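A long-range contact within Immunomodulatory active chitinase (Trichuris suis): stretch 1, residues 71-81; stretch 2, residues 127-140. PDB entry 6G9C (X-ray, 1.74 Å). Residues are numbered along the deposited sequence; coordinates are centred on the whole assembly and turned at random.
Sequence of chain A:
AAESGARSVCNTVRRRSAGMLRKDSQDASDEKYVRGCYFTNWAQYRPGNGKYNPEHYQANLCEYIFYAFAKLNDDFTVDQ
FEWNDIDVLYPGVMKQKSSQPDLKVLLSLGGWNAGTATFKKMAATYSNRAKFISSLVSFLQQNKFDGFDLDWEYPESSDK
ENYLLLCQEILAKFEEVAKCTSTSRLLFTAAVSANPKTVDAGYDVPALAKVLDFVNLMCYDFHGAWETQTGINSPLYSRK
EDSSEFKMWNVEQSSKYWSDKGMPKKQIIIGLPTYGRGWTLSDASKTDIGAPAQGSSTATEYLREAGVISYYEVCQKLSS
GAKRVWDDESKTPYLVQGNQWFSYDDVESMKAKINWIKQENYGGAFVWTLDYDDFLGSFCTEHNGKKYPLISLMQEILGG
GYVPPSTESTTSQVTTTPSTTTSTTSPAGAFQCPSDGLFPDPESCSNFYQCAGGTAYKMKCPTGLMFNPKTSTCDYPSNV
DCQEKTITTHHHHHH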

# COMPACT_ATOMS: atom_id res chain seq x y z
N LYS A 71 7.11 14.98 -14.57
CA LYS A 71 7.69 16.15 -15.22
C LYS A 71 9.21 16.11 -15.07
O LYS A 71 9.71 15.91 -13.96
CB LYS A 71 7.12 17.43 -14.61
CG LYS A 71 7.90 18.69 -14.88
CD LYS A 71 7.58 19.26 -16.24
CE LYS A 71 7.82 20.76 -16.27
NZ LYS A 71 7.52 21.33 -17.61
N LEU A 72 9.93 16.31 -16.18
CA LEU A 72 11.38 16.51 -16.16
C LEU A 72 11.67 18.00 -16.27
O LEU A 72 11.47 18.60 -17.33
CB LEU A 72 12.07 15.75 -17.30
CG LEU A 72 13.60 15.89 -17.40
CD1 LEU A 72 14.26 15.37 -16.13
CD2 LEU A 72 14.14 15.16 -18.62
N ASN A 73 12.14 18.59 -15.17
CA ASN A 73 12.43 20.01 -15.12
C ASN A 73 13.67 20.35 -15.95
O ASN A 73 14.45 19.48 -16.33
CB ASN A 73 12.64 20.46 -13.67
CG ASN A 73 11.36 20.44 -12.87
OD1 ASN A 73 10.31 20.88 -13.34
ND2 ASN A 73 11.45 19.94 -11.65
N ASP A 74 13.84 21.65 -16.21
CA ASP A 74 14.98 22.10 -17.00
C ASP A 74 16.31 21.75 -16.36
O ASP A 74 17.30 21.52 -17.06
CB ASP A 74 14.89 23.61 -17.22
CG ASP A 74 13.72 24.01 -18.08
OD1 ASP A 74 13.08 23.10 -18.65
OD2 ASP A 74 13.44 25.21 -18.20
N ASP A 75 16.36 21.69 -15.03
CA ASP A 75 17.60 21.39 -14.33
C ASP A 75 17.83 19.89 -14.15
O ASP A 75 18.76 19.50 -13.45
CB ASP A 75 17.64 22.09 -12.96
CG ASP A 75 16.57 21.59 -12.00
OD1 ASP A 75 15.81 20.66 -12.34
OD2 ASP A 75 16.50 22.14 -10.88
N PHE A 76 16.97 19.07 -14.76
CA PHE A 76 17.05 17.60 -14.84
C PHE A 76 16.50 16.91 -13.60
O PHE A 76 16.67 15.69 -13.46
CB PHE A 76 18.48 17.10 -15.09
CG PHE A 76 19.19 17.84 -16.20
CD1 PHE A 76 18.54 18.12 -17.40
CD2 PHE A 76 20.51 18.25 -16.06
CE1 PHE A 76 19.18 18.79 -18.42
CE2 PHE A 76 21.16 18.92 -17.08
CZ PHE A 76 20.48 19.20 -18.26
N THR A 77 15.85 17.64 -12.69
CA THR A 77 15.19 16.99 -11.56
C THR A 77 13.76 16.58 -11.93
O THR A 77 13.18 17.07 -12.90
CB THR A 77 15.17 17.92 -10.34
OG1 THR A 77 14.44 19.11 -10.65
CG2 THR A 77 16.60 18.29 -9.91
N VAL A 78 13.20 15.65 -11.15
CA VAL A 78 11.89 15.06 -11.42
C VAL A 78 10.87 15.62 -10.43
O VAL A 78 11.18 15.83 -9.26
CB VAL A 78 11.95 13.52 -11.33
CG1 VAL A 78 10.55 12.92 -11.54
CG2 VAL A 78 12.91 12.97 -12.36
N ASP A 79 9.64 15.83 -10.92
CA ASP A 79 8.57 16.34 -10.08
C ASP A 79 7.22 15.96 -10.68
O ASP A 79 7.13 15.49 -11.82
CB ASP A 79 8.67 17.85 -9.90
CG ASP A 79 8.09 18.32 -8.58
OD1 ASP A 79 7.49 17.49 -7.86
OD2 ASP A 79 8.24 19.52 -8.27
N GLN A 80 6.17 16.16 -9.88
CA GLN A 80 4.82 15.91 -10.36
C GLN A 80 4.47 16.89 -11.47
O GLN A 80 4.98 18.02 -11.52
CB GLN A 80 3.81 16.03 -9.22
CG GLN A 80 3.74 17.43 -8.64
CD GLN A 80 2.61 17.59 -7.64
OE1 GLN A 80 1.93 16.62 -7.28
NE2 GLN A 80 2.38 18.82 -7.20
N PHE A 81 3.62 16.45 -12.38
CA PHE A 81 3.19 17.32 -13.46
C PHE A 81 1.89 18.04 -13.10
O PHE A 81 1.79 19.26 -13.28
CB PHE A 81 3.02 16.51 -14.75
CG PHE A 81 3.04 17.36 -15.98
CD1 PHE A 81 1.94 18.12 -16.33
CD2 PHE A 81 4.16 17.39 -16.79
CE1 PHE A 81 1.96 18.91 -17.47
CE2 PHE A 81 4.19 18.18 -17.92
CZ PHE A 81 3.09 18.93 -18.26
N SER A 127 27.49 13.39 -15.59
CA SER A 127 27.08 14.35 -14.56
C SER A 127 25.59 14.67 -14.65
O SER A 127 24.86 14.64 -13.65
CB SER A 127 27.92 15.62 -14.70
OG SER A 127 27.90 16.39 -13.51
N ASN A 128 25.11 14.97 -15.85
CA ASN A 128 23.70 15.30 -16.01
C ASN A 128 22.82 14.09 -15.71
O ASN A 128 21.79 14.21 -15.03
CB ASN A 128 23.44 15.81 -17.42
CG ASN A 128 24.03 17.18 -17.67
OD1 ASN A 128 24.64 17.78 -16.79
ND2 ASN A 128 23.84 17.70 -18.88
N ARG A 129 23.21 12.90 -16.19
CA ARG A 129 22.40 11.72 -15.97
C ARG A 129 22.35 11.34 -14.49
O ARG A 129 21.31 10.90 -13.99
CB ARG A 129 22.92 10.55 -16.81
CG ARG A 129 22.93 10.83 -18.32
CD ARG A 129 23.32 9.60 -19.12
NE ARG A 129 24.67 9.12 -18.79
CZ ARG A 129 25.78 9.36 -19.49
NH1 ARG A 129 25.75 10.10 -20.61
NH2 ARG A 129 26.93 8.85 -19.09
N ALA A 130 23.46 11.53 -13.77
CA ALA A 130 23.50 11.19 -12.35
C ALA A 130 22.58 12.10 -11.54
O ALA A 130 21.93 11.65 -10.59
CB ALA A 130 24.94 11.27 -11.83
N LYS A 131 22.55 13.39 -11.88
CA LYS A 131 21.64 14.31 -11.20
C LYS A 131 20.19 13.88 -11.41
O LYS A 131 19.40 13.80 -10.46
CB LYS A 131 21.85 15.74 -11.69
CG LYS A 131 21.06 16.75 -10.89
CD LYS A 131 21.24 18.16 -11.40
CE LYS A 131 20.34 19.12 -10.64
NZ LYS A 131 20.64 20.54 -10.94
N PHE A 132 19.83 13.59 -12.66
CA PHE A 132 18.49 13.09 -12.96
C PHE A 132 18.19 11.80 -12.21
O PHE A 132 17.12 11.65 -11.61
CB PHE A 132 18.34 12.89 -14.47
CG PHE A 132 17.17 12.04 -14.85
CD1 PHE A 132 15.89 12.53 -14.73
CD2 PHE A 132 17.35 10.74 -15.31
CE1 PHE A 132 14.80 11.76 -15.07
CE2 PHE A 132 16.26 9.96 -15.66
CZ PHE A 132 14.98 10.48 -15.54
N ILE A 133 19.11 10.83 -12.26
CA ILE A 133 18.85 9.52 -11.68
C ILE A 133 18.64 9.62 -10.17
O ILE A 133 17.74 8.99 -9.61
CB ILE A 133 20.01 8.55 -12.03
CG1 ILE A 133 19.93 8.11 -13.49
CG2 ILE A 133 19.98 7.33 -11.13
CD1 ILE A 133 21.19 7.41 -13.97
N SER A 134 19.47 10.42 -9.48
CA SER A 134 19.29 10.63 -8.04
C SER A 134 17.94 11.26 -7.75
O SER A 134 17.24 10.85 -6.81
CB SER A 134 20.41 11.50 -7.48
OG SER A 134 21.65 10.82 -7.52
N SER A 135 17.55 12.26 -8.54
CA SER A 135 16.25 12.89 -8.38
C SER A 135 15.12 11.90 -8.61
O SER A 135 14.13 11.88 -7.87
CB SER A 135 16.13 14.07 -9.34
OG SER A 135 14.88 14.73 -9.18
N LEU A 136 15.25 11.07 -9.64
CA LEU A 136 14.19 10.13 -9.98
C LEU A 136 14.04 9.06 -8.90
O LEU A 136 12.92 8.74 -8.48
CB LEU A 136 14.52 9.49 -11.33
CG LEU A 136 13.69 8.27 -11.69
CD1 LEU A 136 12.25 8.69 -11.97
CD2 LEU A 136 14.29 7.53 -12.87
N VAL A 137 15.16 8.50 -8.44
CA VAL A 137 15.10 7.43 -7.44
C VAL A 137 14.43 7.93 -6.18
O VAL A 137 13.58 7.24 -5.59
CB VAL A 137 16.51 6.88 -7.17
CG1 VAL A 137 16.59 6.31 -5.78
CG2 VAL A 137 16.85 5.82 -8.19
N SER A 138 14.76 9.16 -5.76
CA SER A 138 14.10 9.75 -4.60
C SER A 138 12.60 9.91 -4.84
O SER A 138 11.79 9.56 -3.98
CB SER A 138 14.74 11.09 -4.26
OG SER A 138 16.12 10.93 -3.95
N PHE A 139 12.23 10.43 -6.02
CA PHE A 139 10.81 10.65 -6.31
C PHE A 139 10.04 9.34 -6.34
O PHE A 139 8.91 9.27 -5.85
CB PHE A 139 10.67 11.39 -7.65
CG PHE A 139 9.30 11.97 -7.88
CD1 PHE A 139 8.95 13.19 -7.35
CD2 PHE A 139 8.36 11.28 -8.65
CE1 PHE A 139 7.68 13.73 -7.57
CE2 PHE A 139 7.08 11.81 -8.87
CZ PHE A 139 6.74 13.03 -8.34
N LEU A 140 10.64 8.30 -6.93
CA LEU A 140 9.98 7.00 -7.01
C LEU A 140 9.72 6.43 -5.62
O LEU A 140 8.59 6.01 -5.32
CB LEU A 140 10.83 6.03 -7.84
CG LEU A 140 10.92 6.29 -9.35
CD1 LEU A 140 11.98 5.40 -9.99
CD2 LEU A 140 9.55 6.15 -10.05
O HOH W 1 20.89 21.39 -13.90

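The contact between these two stretches of the chitinase is a hairpin laid against a helix, mostly apolar in its packing, with one hydrogen bond across it, from a strand amide to a helix serine. It illustrates a general principle: apolar side chains make most of the contact, and a polar group within it meets a backbone amide.

The hairpin is held by its own bonds. Backbone hydrogen bonds pair Lys71 with Asp79 in both directions, from Lys71 N to Asp79 O (2.8 Å) and from Asp79 N to Lys71 O (3.0 Å), and a type I turn from Asn73 to Phe76 reverses the chain. Asp75 OD1 braces the turn, accepting from Thr77 N at 3.0 Å and from Thr77 OG1 at 2.7 Å. Phe76 then adopts a positive phi of 83°, and its CA-to-CB bond points toward the helix. Residues 127-140 are helical throughout, and Phe76, Thr77 and Val78 come closest by CA to Phe132, Ser135 and Leu136, respectively.

Val78 is the centre of the apolar packing. Its CA-to-CB bond points toward the helix, and its two methyl groups serve different neighbours. Val78 CG2 lies 3.5 Å from Phe132 CE1 and 4.0 Å from Leu136 CB, whereas Val78 CG1 sits over one face of the Phe139 ring, 4.3 Å from its centroid, a CH-pi arrangement in which a weakly polarised methyl meets the pi cloud. Leu72 adds to the same apolar patch from the other strand: its CA-to-CB bond runs sideways, but the end of the side chain comes nearer and places CD1 3.6 Å from Phe132 CD1. The Phe139 ring also reaches past Val78 to the backbone that follows, with CE1 3.7 Å from Asp79 CA.

The polar anchor is adjacent. Val78 N donates to Ser135 OG over 2.7 Å at an angle of 167°, short and nearly straight. The CA-to-CB bond of Ser135 points toward the hairpin, which puts OG within reach of the strand amide; Thr77 CA is 3.3 Å from Ser135 OG. The carbonyl of Phe76 fares less well. Phe76 O is buried without a conventional partner and instead faces Phe132 CA at 3.2 Å, a CA-H...O contact that offers modest electrostatic compensation.

Toward the start of the helix, the contact becomes more polar. Phe76 extends its ring to Asn128, with Phe76 CE2 3.4 Å from Asn128 CG, so that the aromatic side chain packs against the amide. Lys131, extended with every chi angle near t, runs its aliphatic portion past the turn: Lys131 CE is 3.2 Å from Asp75 O and 3.9 Å from Thr77 CG2. A water links the two stretches here, donating to Asp75 O at 2.9 Å and accepting from Lys131 NZ at 3.1 Å. The carboxylate of Asp75 adds long-range attraction, but with Asp75 OD2 4.4 Å from Lys131 NZ the pair lies beyond a salt bridge.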